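Local structure of hypothetical methylmalonyl-CoA decarboxylase alpha subunit (Sulfolobus tokodaii, 1X0U) at residues Gln166-Tyr180 with Asp186-Val200. The protein is a putative carboxyl transferase subunit of the ClpP/crotonase superfamily, found in an assembly of six protein chains. Sequence-based numbering, arbitrary orientation.
Sequences QITIMAGPAAGGAVY and DFIIMIKGDAYYMFV
M170 and M198 meet where two pairs of parallel strands come together. M170 CG stands anti to the backbone N (chi1 175°), which sets it against M198 CE at 3.3 Å, a tight fit. The chain then bends beyond CG and brings M170 CE near M198 SD. M190 lies alongside M170 and points the same way, with its SD 3.8 Å from M170 CG. V179 CG2 packs on M198 CB at 3.5 Å, so three methionines and a valine form one sulfur-rich apolar cluster.

The strands 166-170 and 187-191 run side by side. T168 is central to their ladder: its N donates to F187 O and its O accepts from I189 N, both bonds nearly straight. T168 OG1 rests against I188 CG1 on the M170 side of the sheet. On the other side, I167 CG2 touches I189 CD1. At the start of the pair, the D186 carboxylate reaches back, and OD2 accepts from Q166 N at 2.9 Å; D186 OD1 is hydrogen-bonded to N519 ND2 of the second subunit.

The strands 173-175 and 197-199 form a second, short parallel pair. P173 CB sits over one face of the Y197 ring, 3.6 Å from its centroid, in a CH-pi contact. A175 CB touches F199 CE2 at 3.6 Å. Y196 turns its ring edge to A171 C, while I191 CB covers one ring face.

Paired parallel strands of this kind, with the short 173-175/197-199 pair beside the main sheet, are consistent with the repeated beta-beta-alpha units of the crotonase fold. Strand 166-170 lies between 129-133 and 187-191, and 234-236 follows 187-191. Helix 239-252 packs on I167, I169 and I189, helix 144-160 touches Y180, and I384 of the second subunit meets V179 and Y180.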
loop_
_atom_site.group_PDB
_atom_site.type_symbol
_atom_site.label_atom_id
_atom_site.label_comp_id
_atom_site.label_asym_id
_atom_site.label_seq_id
_atom_site.Cartn_x
_atom_site.Cartn_y
_atom_site.Cartn_z
ATOM N N GLN A 166 -6.540 25.005 8.776
ATOM C CA GLN A 166 -6.935 26.177 8.005
ATOM C C GLN A 166 -7.707 27.159 8.869
ATOM O O GLN A 166 -8.852 26.893 9.260
ATOM C CB GLN A 166 -7.815 25.762 6.831
ATOM C CG GLN A 166 -7.122 24.916 5.786
ATOM C CD GLN A 166 -8.090 24.457 4.725
ATOM O OE1 GLN A 166 -8.832 23.480 4.914
ATOM N NE2 GLN A 166 -8.122 25.179 3.609
ATOM N N ILE A 167 -7.080 28.299 9.150
ATOM C CA ILE A 167 -7.687 29.344 9.976
ATOM C C ILE A 167 -7.929 30.621 9.164
ATOM O O ILE A 167 -7.068 31.061 8.418
ATOM C CB ILE A 167 -6.771 29.691 11.165
ATOM C CG1 ILE A 167 -6.515 28.439 12.003
ATOM C CG2 ILE A 167 -7.408 30.760 12.014
ATOM C CD1 ILE A 167 -5.405 28.599 13.037
ATOM N N THR A 168 -9.107 31.214 9.307
ATOM C CA THR A 168 -9.395 32.442 8.579
ATOM C C THR A 168 -9.653 33.583 9.554
ATOM O O THR A 168 -10.364 33.408 10.541
ATOM C CB THR A 168 -10.661 32.332 7.705
ATOM O OG1 THR A 168 -11.819 32.396 8.542
ATOM C CG2 THR A 168 -10.684 31.042 6.931
ATOM N N ILE A 169 -9.055 34.738 9.297
ATOM C CA ILE A 169 -9.319 35.907 10.129
ATOM C C ILE A 169 -10.208 36.736 9.228
ATOM O O ILE A 169 -9.768 37.197 8.169
ATOM C CB ILE A 169 -8.050 36.729 10.453
ATOM C CG1 ILE A 169 -7.095 35.911 11.322
ATOM C CG2 ILE A 169 -8.431 38.017 11.189
ATOM C CD1 ILE A 169 -5.845 36.676 11.685
ATOM N N MET A 170 -11.470 36.870 9.607
ATOM C CA MET A 170 -12.397 37.672 8.828
ATOM C C MET A 170 -12.216 39.107 9.318
ATOM O O MET A 170 -12.742 39.483 10.365
ATOM C CB MET A 170 -13.841 37.203 9.057
ATOM C CG MET A 170 -14.895 38.067 8.362
ATOM S SD MET A 170 -14.465 38.393 6.643
ATOM C CE MET A 170 -14.260 36.646 6.066
ATOM N N ALA A 171 -11.441 39.895 8.581
ATOM C CA ALA A 171 -11.191 41.280 8.974
ATOM C C ALA A 171 -11.669 42.257 7.902
ATOM O O ALA A 171 -11.005 43.259 7.619
ATOM C CB ALA A 171 -9.692 41.479 9.257
ATOM N N GLY A 172 -12.834 41.964 7.326
ATOM C CA GLY A 172 -13.390 42.811 6.283
ATOM C C GLY A 172 -14.891 42.652 6.100
ATOM O O GLY A 172 -15.539 41.990 6.907
ATOM N N PRO A 173 -15.474 43.259 5.049
ATOM C CA PRO A 173 -16.900 43.224 4.707
ATOM C C PRO A 173 -17.203 42.226 3.588
ATOM O O PRO A 173 -17.484 42.621 2.459
ATOM C CB PRO A 173 -17.158 44.650 4.265
ATOM C CG PRO A 173 -15.930 44.938 3.465
ATOM C CD PRO A 173 -14.784 44.295 4.257
ATOM N N ALA A 174 -17.166 40.941 3.914
ATOM C CA ALA A 174 -17.409 39.890 2.937
ATOM C C ALA A 174 -18.862 39.689 2.504
ATOM O O ALA A 174 -19.776 39.574 3.336
ATOM C CB ALA A 174 -16.843 38.566 3.461
ATOM N N ALA A 175 -19.065 39.632 1.189
ATOM C CA ALA A 175 -20.384 39.405 0.600
ATOM C C ALA A 175 -20.234 38.362 -0.504
ATOM O O ALA A 175 -19.155 38.208 -1.072
ATOM C CB ALA A 175 -20.936 40.707 0.025
ATOM N N GLY A 176 -21.313 37.647 -0.800
ATOM C CA GLY A 176 -21.269 36.638 -1.839
ATOM C C GLY A 176 -20.186 35.589 -1.656
ATOM O O GLY A 176 -19.905 35.157 -0.537
ATOM N N GLY A 177 -19.556 35.199 -2.761
ATOM C CA GLY A 177 -18.510 34.188 -2.723
ATOM C C GLY A 177 -17.349 34.394 -1.762
ATOM O O GLY A 177 -16.645 33.445 -1.455
ATOM N N ALA A 178 -17.144 35.621 -1.290
ATOM C CA ALA A 178 -16.045 35.929 -0.366
ATOM C C ALA A 178 -16.279 35.237 0.977
ATOM O O ALA A 178 -15.377 35.129 1.817
ATOM C CB ALA A 178 -15.961 37.439 -0.158
ATOM N N VAL A 179 -17.510 34.761 1.141
ATOM C CA VAL A 179 -17.976 34.100 2.343
ATOM C C VAL A 179 -17.674 32.591 2.434
ATOM O O VAL A 179 -17.465 32.053 3.522
ATOM C CB VAL A 179 -19.515 34.336 2.459
ATOM C CG1 VAL A 179 -20.242 33.035 2.674
ATOM C CG2 VAL A 179 -19.808 35.327 3.557
ATOM N N TYR A 180 -17.630 31.920 1.293
ATOM C CA TYR A 180 -17.438 30.477 1.273
ATOM C C TYR A 180 -16.094 29.837 1.591
ATOM O O TYR A 180 -16.074 28.773 2.212
ATOM C CB TYR A 180 -17.983 29.926 -0.039
ATOM C CG TYR A 180 -19.487 29.923 -0.056
ATOM C CD1 TYR A 180 -20.196 30.593 -1.046
ATOM C CD2 TYR A 180 -20.209 29.252 0.936
ATOM C CE1 TYR A 180 -21.595 30.598 -1.056
ATOM C CE2 TYR A 180 -21.605 29.250 0.938
ATOM C CZ TYR A 180 -22.294 29.922 -0.061
ATOM O OH TYR A 180 -23.673 29.893 -0.079
ATOM N N ASP A 186 -11.225 25.458 8.875
ATOM C CA ASP A 186 -11.599 24.888 10.180
ATOM C C ASP A 186 -12.099 25.865 11.248
ATOM O O ASP A 186 -13.011 25.542 12.003
ATOM C CB ASP A 186 -10.424 24.082 10.740
ATOM C CG ASP A 186 -9.877 23.071 9.735
ATOM O OD1 ASP A 186 -10.663 22.242 9.220
ATOM O OD2 ASP A 186 -8.659 23.107 9.468
ATOM N N PHE A 187 -11.501 27.050 11.316
ATOM C CA PHE A 187 -11.891 28.048 12.307
ATOM C C PHE A 187 -11.992 29.431 11.692
ATOM O O PHE A 187 -11.144 29.826 10.888
ATOM C CB PHE A 187 -10.855 28.130 13.443
ATOM C CG PHE A 187 -10.658 26.843 14.195
ATOM C CD1 PHE A 187 -11.528 26.474 15.218
ATOM C CD2 PHE A 187 -9.618 25.985 13.859
ATOM C CE1 PHE A 187 -11.363 25.267 15.890
ATOM C CE2 PHE A 187 -9.448 24.777 14.528
ATOM C CZ PHE A 187 -10.324 24.421 15.543
ATOM N N ILE A 188 -13.032 30.161 12.078
ATOM C CA ILE A 188 -13.206 31.518 11.616
ATOM C C ILE A 188 -13.116 32.455 12.822
ATOM O O ILE A 188 -13.939 32.393 13.733
ATOM C CB ILE A 188 -14.570 31.740 10.917
ATOM C CG1 ILE A 188 -14.621 30.992 9.579
ATOM C CG2 ILE A 188 -14.772 33.225 10.650
ATOM C CD1 ILE A 188 -15.937 31.191 8.833
ATOM N N ILE A 189 -12.084 33.290 12.827
ATOM C CA ILE A 189 -11.879 34.281 13.873
ATOM C C ILE A 189 -12.290 35.603 13.228
ATOM O O ILE A 189 -11.724 36.012 12.214
ATOM C CB ILE A 189 -10.413 34.356 14.285
ATOM C CG1 ILE A 189 -9.982 33.006 14.871
ATOM C CG2 ILE A 189 -10.217 35.505 15.272
ATOM C CD1 ILE A 189 -8.484 32.842 15.015
ATOM N N MET A 190 -13.283 36.257 13.811
ATOM C CA MET A 190 -13.799 37.498 13.269
ATOM C C MET A 190 -13.793 38.623 14.292
ATOM O O MET A 190 -14.020 38.392 15.480
ATOM C CB MET A 190 -15.226 37.265 12.769
ATOM C CG MET A 190 -15.851 38.452 12.071
ATOM S SD MET A 190 -17.363 37.950 11.261
ATOM C CE MET A 190 -18.065 39.528 10.829
ATOM N N ILE A 191 -13.536 39.838 13.821
ATOM C CA ILE A 191 -13.515 41.018 14.681
ATOM C C ILE A 191 -14.895 41.665 14.647
ATOM O O ILE A 191 -15.523 41.734 13.594
ATOM C CB ILE A 191 -12.480 42.061 14.195
ATOM C CG1 ILE A 191 -11.077 41.447 14.172
ATOM C CG2 ILE A 191 -12.496 43.287 15.114
ATOM C CD1 ILE A 191 -10.794 40.588 12.976
ATOM N N LYS A 192 -15.393 42.117 15.791
ATOM C CA LYS A 192 -16.698 42.761 15.776
ATOM C C LYS A 192 -16.506 44.253 15.596
ATOM O O LYS A 192 -15.599 44.843 16.167
ATOM C CB LYS A 192 -17.522 42.454 17.045
ATOM C CG LYS A 192 -16.755 42.285 18.348
ATOM C CD LYS A 192 -17.656 41.586 19.382
ATOM C CE LYS A 192 -16.912 41.189 20.663
ATOM N NZ LYS A 192 -16.920 42.269 21.695
ATOM N N GLY A 193 -17.352 44.841 14.762
ATOM C CA GLY A 193 -17.272 46.259 14.485
ATOM C C GLY A 193 -18.028 46.573 13.211
ATOM O O GLY A 193 -18.398 45.675 12.445
ATOM N N ASP A 194 -18.246 47.860 12.979
ATOM C CA ASP A 194 -18.965 48.324 11.803
ATOM C C ASP A 194 -18.361 47.828 10.496
ATOM O O ASP A 194 -19.090 47.529 9.554
ATOM C CB ASP A 194 -18.994 49.853 11.778
ATOM C CG ASP A 194 -19.737 50.389 10.580
ATOM O OD1 ASP A 194 -20.974 50.233 10.535
ATOM O OD2 ASP A 194 -19.087 50.950 9.677
ATOM N N ALA A 195 -17.031 47.757 10.456
ATOM C CA ALA A 195 -16.273 47.335 9.277
ATOM C C ALA A 195 -16.168 45.829 9.011
ATOM O O ALA A 195 -15.596 45.413 8.001
ATOM C CB ALA A 195 -14.883 47.916 9.350
ATOM N N TYR A 196 -16.712 45.005 9.895
ATOM C CA TYR A 196 -16.613 43.567 9.685
ATOM C C TYR A 196 -17.964 42.881 9.642
ATOM O O TYR A 196 -18.794 43.067 10.519
ATOM C CB TYR A 196 -15.771 42.924 10.787
ATOM C CG TYR A 196 -14.543 43.711 11.151
ATOM C CD1 TYR A 196 -14.565 44.634 12.197
ATOM C CD2 TYR A 196 -13.355 43.544 10.444
ATOM C CE1 TYR A 196 -13.423 45.367 12.533
ATOM C CE2 TYR A 196 -12.219 44.271 10.768
ATOM C CZ TYR A 196 -12.254 45.176 11.812
ATOM O OH TYR A 196 -11.108 45.860 12.153
ATOM N N TYR A 197 -18.177 42.081 8.610
ATOM C CA TYR A 197 -19.414 41.344 8.474
ATOM C C TYR A 197 -19.293 40.353 7.344
ATOM O O TYR A 197 -18.309 40.352 6.612
ATOM C CB TYR A 197 -20.581 42.298 8.213
ATOM C CG TYR A 197 -20.424 43.210 7.012
ATOM C CD1 TYR A 197 -20.616 42.733 5.716
ATOM C CD2 TYR A 197 -20.157 44.580 7.180
ATOM C CE1 TYR A 197 -20.561 43.594 4.612
ATOM C CE2 TYR A 197 -20.096 45.448 6.085
ATOM C CZ TYR A 197 -20.303 44.946 4.803
ATOM O OH TYR A 197 -20.264 45.792 3.718
ATOM N N MET A 198 -20.270 39.475 7.233
ATOM C CA MET A 198 -20.273 38.530 6.138
ATOM C C MET A 198 -21.652 37.949 5.922
ATOM O O MET A 198 -22.369 37.625 6.869
ATOM C CB MET A 198 -19.197 37.432 6.315
ATOM C CG MET A 198 -19.293 36.462 7.474
ATOM S SD MET A 198 -17.807 35.363 7.478
ATOM C CE MET A 198 -17.127 35.668 9.000
ATOM N N PHE A 199 -22.043 37.891 4.655
ATOM C CA PHE A 199 -23.335 37.354 4.267
ATOM C C PHE A 199 -23.279 36.921 2.809
ATOM O O PHE A 199 -22.489 37.452 2.035
ATOM C CB PHE A 199 -24.454 38.387 4.489
ATOM C CG PHE A 199 -24.094 39.797 4.093
ATOM C CD1 PHE A 199 -23.971 40.789 5.061
ATOM C CD2 PHE A 199 -23.908 40.143 2.759
ATOM C CE1 PHE A 199 -23.671 42.108 4.708
ATOM C CE2 PHE A 199 -23.608 41.457 2.395
ATOM C CZ PHE A 199 -23.489 42.443 3.372
ATOM N N VAL A 200 -24.090 35.933 2.444
ATOM C CA VAL A 200 -24.112 35.431 1.070
ATOM C C VAL A 200 -24.734 36.467 0.139
ATOM O O VAL A 200 -24.178 36.785 -0.914
ATOM C CB VAL A 200 -24.913 34.109 0.972
ATOM C CG1 VAL A 200 -24.971 33.635 -0.471
ATOM C CG2 VAL A 200 -24.262 33.044 1.852
#